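Local coordinates for probable aminotransferase (Pseudomonas aeruginosa, PDB 5YKR), which is a probable class-III aminotransferase, a member of the superfamily of transferases that use pyridoxal phosphate as cofactor, at residues A221-E226 / V254-D259; A411-Y416 / R450-E455; R420-T425 / E443-L448. All coordinates share one frame; numbering follows the deposited sequence.

Contact 1: residues A221-E226 / V254-D259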
loop_
_atom_site.group_PDB
_atom_site.type_symbol
_atom_site.label_atom_id
_atom_site.label_comp_id
_atom_site.label_asym_id
_atom_site.label_seq_id
_atom_site.Cartn_x
_atom_site.Cartn_y
_atom_site.Cartn_z
ATOM N N ALA A 221 8.055 20.123 -10.768
ATOM C CA ALA A 221 8.989 19.301 -10.022
ATOM C C ALA A 221 9.379 18.037 -10.807
ATOM O O ALA A 221 10.541 17.565 -10.712
ATOM C CB ALA A 221 8.395 18.913 -8.697
ATOM N N ALA A 222 8.438 17.454 -11.519
ATOM C CA ALA A 222 8.659 16.167 -12.187
ATOM C C ALA A 222 7.689 15.972 -13.355
ATOM O O ALA A 222 6.565 16.495 -13.312
ATOM C CB ALA A 222 8.510 15.028 -11.205
ATOM N N VAL A 223 8.131 15.124 -14.293
ATOM C CA VAL A 223 7.275 14.511 -15.282
ATOM C C VAL A 223 7.136 13.049 -14.868
ATOM O O VAL A 223 8.153 12.358 -14.713
ATOM C CB VAL A 223 7.850 14.589 -16.718
ATOM C CG1 VAL A 223 7.003 13.792 -17.681
ATOM C CG2 VAL A 223 7.974 16.034 -17.176
ATOM N N LEU A 224 5.915 12.573 -14.733
ATOM C CA LEU A 224 5.610 11.175 -14.389
ATOM C C LEU A 224 4.970 10.529 -15.618
ATOM O O LEU A 224 3.935 11.050 -16.132
ATOM C CB LEU A 224 4.634 11.074 -13.204
ATOM C CG LEU A 224 4.084 9.701 -12.821
ATOM C CD1 LEU A 224 5.207 8.706 -12.498
ATOM C CD2 LEU A 224 3.167 9.818 -11.657
ATOM N N THR A 225 5.533 9.419 -16.101
ATOM C CA THR A 225 4.989 8.778 -17.304
ATOM C C THR A 225 5.377 7.308 -17.397
ATOM O O THR A 225 6.484 6.924 -16.987
ATOM C CB THR A 225 5.438 9.500 -18.581
ATOM O OG1 THR A 225 4.722 8.996 -19.735
ATOM C CG2 THR A 225 6.951 9.427 -18.810
ATOM N N GLU A 226 4.507 6.501 -17.996
ATOM C CA GLU A 226 4.953 5.233 -18.572
ATOM C C GLU A 226 5.815 5.566 -19.790
ATOM O O GLU A 226 5.595 6.578 -20.466
ATOM C CB GLU A 226 3.790 4.371 -19.004
ATOM C CG GLU A 226 2.897 3.879 -17.875
ATOM C CD GLU A 226 1.885 2.910 -18.443
ATOM O OE1 GLU A 226 0.811 3.386 -18.962
ATOM O OE2 GLU A 226 2.146 1.686 -18.437
ATOM N N VAL A 254 14.046 19.284 -14.545
ATOM C CA VAL A 254 12.818 18.625 -14.138
ATOM C C VAL A 254 13.083 17.103 -14.047
ATOM O O VAL A 254 13.627 16.534 -14.968
ATOM C CB VAL A 254 11.672 18.901 -15.120
ATOM C CG1 VAL A 254 10.473 18.017 -14.828
ATOM C CG2 VAL A 254 11.287 20.396 -15.070
ATOM N N ALA A 255 12.696 16.472 -12.931
ATOM C CA ALA A 255 12.868 15.023 -12.786
ATOM C C ALA A 255 12.031 14.258 -13.781
ATOM O O ALA A 255 10.844 14.555 -13.932
ATOM C CB ALA A 255 12.540 14.593 -11.367
ATOM N N LEU A 256 12.611 13.217 -14.374
ATOM C CA LEU A 256 11.905 12.337 -15.288
ATOM C C LEU A 256 11.681 11.000 -14.555
ATOM O O LEU A 256 12.660 10.269 -14.259
ATOM C CB LEU A 256 12.725 12.096 -16.566
ATOM C CG LEU A 256 12.122 11.142 -17.578
ATOM C CD1 LEU A 256 10.749 11.581 -18.002
ATOM C CD2 LEU A 256 13.093 10.975 -18.762
ATOM N N ILE A 257 10.412 10.712 -14.262
ATOM C CA ILE A 257 10.033 9.489 -13.553
ATOM C C ILE A 257 9.391 8.545 -14.556
ATOM O O ILE A 257 8.342 8.867 -15.149
ATOM C CB ILE A 257 9.008 9.763 -12.430
ATOM C CG1 ILE A 257 9.456 10.905 -11.508
ATOM C CG2 ILE A 257 8.722 8.454 -11.668
ATOM C CD1 ILE A 257 8.317 11.438 -10.680
ATOM N N ILE A 258 10.011 7.359 -14.706
ATOM C CA ILE A 258 9.549 6.355 -15.667
ATOM C C ILE A 258 8.924 5.207 -14.867
ATOM O O ILE A 258 9.580 4.549 -14.057
ATOM C CB ILE A 258 10.690 5.861 -16.562
ATOM C CG1 ILE A 258 11.293 7.040 -17.364
ATOM C CG2 ILE A 258 10.212 4.757 -17.459
ATOM C CD1 ILE A 258 10.376 7.690 -18.317
ATOM N N ASP A 259 7.623 5.012 -15.076
ATOM C CA ASP A 259 6.801 4.013 -14.395
ATOM C C ASP A 259 6.641 2.795 -15.306
ATOM O O ASP A 259 5.944 2.840 -16.320
ATOM C CB ASP A 259 5.424 4.614 -14.052
ATOM C CG ASP A 259 4.528 3.677 -13.285
ATOM O OD1 ASP A 259 4.843 2.483 -13.100
ATOM O OD2 ASP A 259 3.412 4.190 -12.874
HETATM O O HOH W 1 4.273 0.747 -17.204
#
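Val254 opens the pairing by laying CG1 against the backbone of Ala222, 3.7 Å from its CA, while its side chain crosses that of Val223 at about a right angle. At Ala255 the parallel ladder begins: N reaches Ala221 O over a long 3.3 Å, and O receives the N-H of Val223 at 2.8 Å, nearly along the C=O axis. Leu256 turns its backbone to strand 281-284, bonding with Asp280 and Phe281, and its side chain to helix 241-251, the helix of this beta-alpha-beta unit. Ile257 grips by both backbone atoms, N to Val223 O and O from Thr225 N. Its chi2 of 163° extends the chain so that CD1 ends 3.6 Å from Ala222 CB, and CG2 meets Leu224 CD1, also at 3.6 Å. Ile258 sits on the face shared with Thr225, the two side chains side by side and pointing the same way. Asp259 N closes the ladder on Thr225 O (2.9 Å, 172° at the hydrogen), and a water joins Asp259 O to Glu226 OE2, which is also hydrogen-bonded to Thr230 OG1. N1 of LLP at position 286 lies near Asp259 OD2, consistent with the aspartate that faces the cofactor nitrogen in this superfamily. The Asp259 N to Thr225 O bond thus anchors the residue's backbone, while hydrogen bonds with Thr261 at OD1 and with His167 and Asn143 at OD2 position its carboxylate.

Contact 2: residues A411-Y416 / R450-E455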
loop_
_atom_site.group_PDB
_atom_site.type_symbol
_atom_site.label_atom_id
_atom_site.label_comp_id
_atom_site.label_asym_id
_atom_site.label_seq_id
_atom_site.Cartn_x
_atom_site.Cartn_y
_atom_site.Cartn_z
ATOM N N ALA A 411 -17.019 -5.997 -22.833
ATOM C CA ALA A 411 -17.640 -6.975 -21.960
ATOM C C ALA A 411 -18.051 -8.233 -22.724
ATOM O O ALA A 411 -17.852 -9.341 -22.255
ATOM C CB ALA A 411 -18.822 -6.366 -21.230
ATOM N N CYS A 412 -18.634 -8.049 -23.903
ATOM C CA CYS A 412 -19.039 -9.187 -24.697
ATOM C C CYS A 412 -17.886 -10.096 -25.109
ATOM O O CYS A 412 -17.982 -11.303 -24.955
ATOM C CB CYS A 412 -19.808 -8.712 -25.907
ATOM S SG CYS A 412 -20.591 -10.024 -26.875
ATOM N N LEU A 413 -16.798 -9.523 -25.612
ATOM C CA LEU A 413 -15.644 -10.321 -26.007
ATOM C C LEU A 413 -15.061 -11.028 -24.800
ATOM O O LEU A 413 -14.729 -12.202 -24.862
ATOM C CB LEU A 413 -14.580 -9.426 -26.665
ATOM C CG LEU A 413 -14.889 -8.764 -28.026
ATOM C CD1 LEU A 413 -13.704 -7.967 -28.526
ATOM C CD2 LEU A 413 -15.342 -9.769 -29.002
ATOM N N HIS A 414 -14.917 -10.292 -23.692
ATOM C CA HIS A 414 -14.344 -10.883 -22.503
ATOM C C HIS A 414 -15.195 -12.021 -21.959
ATOM O O HIS A 414 -14.657 -13.064 -21.560
ATOM C CB HIS A 414 -14.156 -9.860 -21.399
ATOM C CG HIS A 414 -13.013 -8.909 -21.589
ATOM N ND1 HIS A 414 -12.982 -7.884 -22.509
ATOM C CD2 HIS A 414 -11.852 -8.799 -20.899
ATOM C CE1 HIS A 414 -11.830 -7.227 -22.405
ATOM N NE2 HIS A 414 -11.141 -7.750 -21.426
ATOM N N LEU A 415 -16.516 -11.846 -21.961
ATOM C CA LEU A 415 -17.387 -12.887 -21.415
ATOM C C LEU A 415 -17.466 -14.111 -22.320
ATOM O O LEU A 415 -17.514 -15.240 -21.820
ATOM C CB LEU A 415 -18.800 -12.325 -21.187
ATOM C CG LEU A 415 -19.791 -13.248 -20.474
ATOM C CD1 LEU A 415 -19.252 -13.718 -19.129
ATOM C CD2 LEU A 415 -21.120 -12.550 -20.300
ATOM N N TYR A 416 -17.498 -13.898 -23.633
ATOM C CA TYR A 416 -17.503 -15.025 -24.587
ATOM C C TYR A 416 -16.286 -15.910 -24.334
ATOM O O TYR A 416 -16.404 -17.148 -24.258
ATOM C CB TYR A 416 -17.507 -14.481 -26.003
ATOM C CG TYR A 416 -17.720 -15.523 -27.066
ATOM C CD1 TYR A 416 -16.678 -16.300 -27.506
ATOM C CD2 TYR A 416 -18.993 -15.741 -27.611
ATOM C CE1 TYR A 416 -16.848 -17.239 -28.511
ATOM C CE2 TYR A 416 -19.181 -16.691 -28.592
ATOM C CZ TYR A 416 -18.086 -17.451 -29.019
ATOM O OH TYR A 416 -18.251 -18.399 -29.991
ATOM N N ARG A 450 -11.791 -15.271 -32.738
ATOM C CA ARG A 450 -12.270 -15.340 -34.107
ATOM C C ARG A 450 -13.707 -15.794 -34.181
ATOM O O ARG A 450 -14.502 -15.208 -34.949
ATOM C CB ARG A 450 -11.379 -16.269 -34.906
ATOM C CG ARG A 450 -11.849 -16.503 -36.351
ATOM C CD ARG A 450 -11.886 -15.227 -37.184
ATOM N NE ARG A 450 -12.402 -15.504 -38.529
ATOM C CZ ARG A 450 -13.684 -15.714 -38.838
ATOM N NH1 ARG A 450 -14.658 -15.702 -37.930
ATOM N NH2 ARG A 450 -14.006 -15.963 -40.097
ATOM N N ASP A 451 -14.070 -16.796 -33.371
ATOM C CA ASP A 451 -15.441 -17.254 -33.291
ATOM C C ASP A 451 -16.389 -16.138 -32.830
ATOM O O ASP A 451 -17.473 -15.972 -33.394
ATOM C CB ASP A 451 -15.614 -18.459 -32.377
ATOM C CG ASP A 451 -14.998 -19.737 -32.917
ATOM O OD1 ASP A 451 -14.569 -19.794 -34.103
ATOM O OD2 ASP A 451 -14.940 -20.695 -32.116
ATOM N N CYS A 452 -15.993 -15.433 -31.776
ATOM C CA CYS A 452 -16.840 -14.383 -31.220
ATOM C C CYS A 452 -17.102 -13.283 -32.256
ATOM O O CYS A 452 -18.257 -12.882 -32.480
ATOM C CB CYS A 452 -16.190 -13.783 -29.970
ATOM S SG CYS A 452 -17.210 -12.572 -29.136
ATOM N N LEU A 453 -16.030 -12.795 -32.860
ATOM C CA LEU A 453 -16.142 -11.737 -33.846
ATOM C C LEU A 453 -16.916 -12.195 -35.069
ATOM O O LEU A 453 -17.711 -11.404 -35.612
ATOM C CB LEU A 453 -14.789 -11.172 -34.233
ATOM C CG LEU A 453 -14.064 -10.438 -33.118
ATOM C CD1 LEU A 453 -12.615 -10.159 -33.476
ATOM C CD2 LEU A 453 -14.779 -9.150 -32.814
ATOM N N GLY A 454 -16.754 -13.454 -35.466
ATOM C CA GLY A 454 -17.508 -13.962 -36.588
ATOM C C GLY A 454 -19.003 -14.018 -36.295
ATOM O O GLY A 454 -19.820 -13.684 -37.168
ATOM N N GLU A 455 -19.368 -14.396 -35.056
ATOM C CA GLU A 455 -20.782 -14.427 -34.667
ATOM C C GLU A 455 -21.380 -13.035 -34.719
ATOM O O GLU A 455 -22.511 -12.860 -35.150
ATOM C CB GLU A 455 -21.014 -15.049 -33.287
ATOM C CG GLU A 455 -20.947 -16.560 -33.244
ATOM C CD GLU A 455 -21.445 -17.132 -31.921
ATOM O OE1 GLU A 455 -22.533 -16.696 -31.454
ATOM O OE2 GLU A 455 -20.732 -18.002 -31.326
HETATM O O HOH W 2 -16.351 -20.646 -29.889
#
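Tyr416 reaches across to Cys452 and Glu455 where helices 407-418 and 439-456 pack; the axes of segments 411-416 and 450-455 approach to 10.0 Å with their directions 133° apart. Its CB points toward the other helix and lies 3.7 Å from Cys452 SG, and CG, anti to the backbone N, comes 3.6 Å from Cys452 SG. Cys452 CB lies above one ring face, 3.7 Å from the centroid and 19° off the normal, a CH-pi contact nearest CD1; SG takes an oblique sulfur-aromatic position and is also met by Leu413 CD2 at 3.4 Å. Farther out, CE1 approaches Cys452 N, whereas CE2 passes Glu455 OE2, which sits at the ring edge near its plane. At the tip, OH donates to Glu455 OE2 at 2.8 Å, reaching it on the anti side and 33° out of the carboxylate plane. The same hydroxyl accepts from a water that also donates to Asp451 OD2. Arg18 forms a salt bridge with Glu455 OE1, and Arg420 makes a cation-pi contact with the ring. With donor and acceptor roles of OH both taken, its rotation should be restricted, and hydroxyl and guanidinium together would favour the ionised form of Glu455.

Contact 3: residues R420-T425 / E443-L448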
loop_
_atom_site.group_PDB
_atom_site.type_symbol
_atom_site.label_atom_id
_atom_site.label_comp_id
_atom_site.label_asym_id
_atom_site.label_seq_id
_atom_site.Cartn_x
_atom_site.Cartn_y
_atom_site.Cartn_z
ATOM N N ARG A 420 -15.823 -19.924 -22.259
ATOM C CA ARG A 420 -15.182 -20.998 -23.021
ATOM C C ARG A 420 -13.739 -21.234 -22.568
ATOM O O ARG A 420 -12.939 -21.830 -23.271
ATOM C CB ARG A 420 -15.299 -20.694 -24.528
ATOM C CG ARG A 420 -16.743 -20.770 -25.018
ATOM C CD ARG A 420 -16.916 -20.077 -26.365
ATOM N NE ARG A 420 -18.323 -20.035 -26.745
ATOM C CZ ARG A 420 -19.240 -19.231 -26.238
ATOM N NH1 ARG A 420 -18.926 -18.370 -25.260
ATOM N NH2 ARG A 420 -20.510 -19.311 -26.633
ATOM N N GLY A 421 -13.431 -20.802 -21.324
ATOM C CA GLY A 421 -12.199 -21.221 -20.659
ATOM C C GLY A 421 -10.950 -20.356 -20.862
ATOM O O GLY A 421 -9.818 -20.853 -20.680
ATOM N N VAL A 422 -11.120 -19.072 -21.189
ATOM C CA VAL A 422 -9.986 -18.156 -21.321
ATOM C C VAL A 422 -10.295 -16.885 -20.498
ATOM O O VAL A 422 -11.319 -16.210 -20.734
ATOM C CB VAL A 422 -9.702 -17.782 -22.762
ATOM C CG1 VAL A 422 -8.665 -16.677 -22.826
ATOM C CG2 VAL A 422 -9.266 -19.012 -23.569
ATOM N N LEU A 423 -9.429 -16.561 -19.548
ATOM C CA LEU A 423 -9.553 -15.321 -18.796
ATOM C C LEU A 423 -8.671 -14.206 -19.359
ATOM O O LEU A 423 -7.473 -14.368 -19.532
ATOM C CB LEU A 423 -9.123 -15.556 -17.321
ATOM C CG LEU A 423 -9.952 -16.558 -16.547
ATOM C CD1 LEU A 423 -9.366 -16.846 -15.176
ATOM C CD2 LEU A 423 -11.375 -16.081 -16.429
ATOM N N LEU A 424 -9.287 -13.069 -19.545
ATOM C CA LEU A 424 -8.644 -11.830 -19.933
ATOM C C LEU A 424 -8.979 -10.796 -18.871
ATOM O O LEU A 424 -10.118 -10.754 -18.362
ATOM C CB LEU A 424 -9.171 -11.337 -21.277
ATOM C CG LEU A 424 -8.862 -12.323 -22.384
ATOM C CD1 LEU A 424 -9.751 -11.998 -23.570
ATOM C CD2 LEU A 424 -7.412 -12.283 -22.752
ATOM N N THR A 425 -8.033 -9.926 -18.536
ATOM C CA THR A 425 -8.308 -8.932 -17.532
ATOM C C THR A 425 -9.448 -8.034 -17.952
ATOM O O THR A 425 -9.510 -7.628 -19.118
ATOM C CB THR A 425 -7.073 -8.142 -17.152
ATOM O OG1 THR A 425 -7.417 -7.251 -16.081
ATOM C CG2 THR A 425 -6.509 -7.334 -18.305
ATOM N N GLU A 443 -3.440 -20.671 -29.095
ATOM C CA GLU A 443 -4.343 -21.111 -30.151
ATOM C C GLU A 443 -5.797 -21.076 -29.694
ATOM O O GLU A 443 -6.699 -20.706 -30.481
ATOM C CB GLU A 443 -3.911 -22.524 -30.647
ATOM C CG GLU A 443 -2.564 -22.501 -31.357
ATOM C CD GLU A 443 -1.773 -23.846 -31.393
ATOM O OE1 GLU A 443 -2.314 -24.958 -31.091
ATOM O OE2 GLU A 443 -0.559 -23.788 -31.746
ATOM N N LEU A 444 -6.049 -21.453 -28.450
ATOM C CA LEU A 444 -7.421 -21.399 -27.924
ATOM C C LEU A 444 -7.911 -19.955 -27.883
ATOM O O LEU A 444 -9.021 -19.638 -28.353
ATOM C CB LEU A 444 -7.516 -22.049 -26.550
ATOM C CG LEU A 444 -8.890 -22.020 -25.857
ATOM C CD1 LEU A 444 -9.940 -22.781 -26.684
ATOM C CD2 LEU A 444 -8.809 -22.600 -24.473
ATOM N N HIS A 445 -7.127 -19.059 -27.306
ATOM C CA HIS A 445 -7.476 -17.633 -27.371
ATOM C C HIS A 445 -7.841 -17.202 -28.785
ATOM O O HIS A 445 -8.855 -16.522 -29.014
ATOM C CB HIS A 445 -6.291 -16.792 -26.853
ATOM C CG HIS A 445 -6.488 -15.311 -27.035
ATOM N ND1 HIS A 445 -6.106 -14.603 -28.166
ATOM C CD2 HIS A 445 -7.038 -14.404 -26.197
ATOM C CE1 HIS A 445 -6.441 -13.335 -28.023
ATOM N NE2 HIS A 445 -6.982 -13.183 -26.818
ATOM N N ASP A 446 -6.972 -17.527 -29.719
ATOM C CA ASP A 446 -7.102 -17.061 -31.104
ATOM C C ASP A 446 -8.411 -17.552 -31.714
ATOM O O ASP A 446 -9.149 -16.764 -32.349
ATOM C CB ASP A 446 -5.910 -17.540 -31.939
ATOM C CG ASP A 446 -5.806 -16.804 -33.239
ATOM O OD1 ASP A 446 -5.648 -15.561 -33.191
ATOM O OD2 ASP A 446 -5.949 -17.440 -34.313
ATOM N N ARG A 447 -8.685 -18.853 -31.541
ATOM C CA ARG A 447 -9.907 -19.459 -32.072
ATOM C C ARG A 447 -11.161 -18.843 -31.473
ATOM O O ARG A 447 -12.125 -18.521 -32.190
ATOM C CB ARG A 447 -9.939 -20.991 -31.859
ATOM C CG ARG A 447 -8.850 -21.746 -32.580
ATOM C CD ARG A 447 -9.101 -23.204 -32.525
ATOM N NE ARG A 447 -9.217 -23.751 -31.185
ATOM C CZ ARG A 447 -8.207 -24.282 -30.498
ATOM N NH1 ARG A 447 -6.974 -24.332 -31.009
ATOM N NH2 ARG A 447 -8.439 -24.803 -29.308
ATOM N N LEU A 448 -11.174 -18.668 -30.152
ATOM C CA LEU A 448 -12.358 -18.130 -29.495
ATOM C C LEU A 448 -12.651 -16.675 -29.893
ATOM O O LEU A 448 -13.805 -16.305 -30.071
ATOM C CB LEU A 448 -12.206 -18.220 -27.971
ATOM C CG LEU A 448 -12.180 -19.642 -27.438
ATOM C CD1 LEU A 448 -12.058 -19.584 -25.932
ATOM C CD2 LEU A 448 -13.418 -20.442 -27.816
#
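Val422 and Leu444 meet because both first torsions lie near 180°: CG1 of Val422 stands anti to its backbone N (chi1 171°), leaving CG2 to face the helix, and CG of Leu444 is anti to its own N (chi1 178°). The backbone just before Val422 is a Schellman motif that ends helix 407-418. Gly421 is its C-prime residue, with phi at 90°, and Val422 N bonds back to Leu417 O. The chain then enters strand 422-423, whose Leu423 pairs with Val78 and Phe80 in a mixed sheet, and Val422 packs this short strand on helix 439-456. Val422 CG2 is 3.7 Å from Leu444 CD2 and equally 3.7 Å from Leu448 CD1, thus lying against two leucines one helical turn apart. Its side chain and that of Leu444 slide past each other in opposite directions, whereas it crosses Leu448 at a slant. Leu448 also takes in Arg420: CD1 comes to 3.6 Å from Arg420 O, and CD2 lies 3.8 Å from Arg420 CD. Of the arginine side chain, the aliphatic CB and CD do the touching; the guanidinium leads away to a salt bridge with Glu19. Val422 CG1 approaches the His445 ring at its edge, near the plane. Farther along, Leu424 comes to the same ring obliquely, its side chain crossing at about a right angle, with Leu424 CD2 at 4.1 Å from His445 CD2.

Contact 1 lies in the seven-stranded mixed sheet beside the cofactor site, whereas contacts 2 and 3 sit on the opposite side of the chain's centre, with centres 38 and 36 Å from that of contact 1. Along the chain contact 1 closes before the others open. Contact 3 is nested inside the loop closed by contact 2, and their centres are 10 Å apart. Both use helix 439-456: its 443-448 part packs on strand 422-423 and its later 450-455 part on helix 407-418, the reverse of their order in the chain. His414 NE2 also makes a weak hydrogen bond to Thr425 O. Contacts 2 and 3 therefore form one C-terminal packing unit, remote from the sheet beside the cofactor.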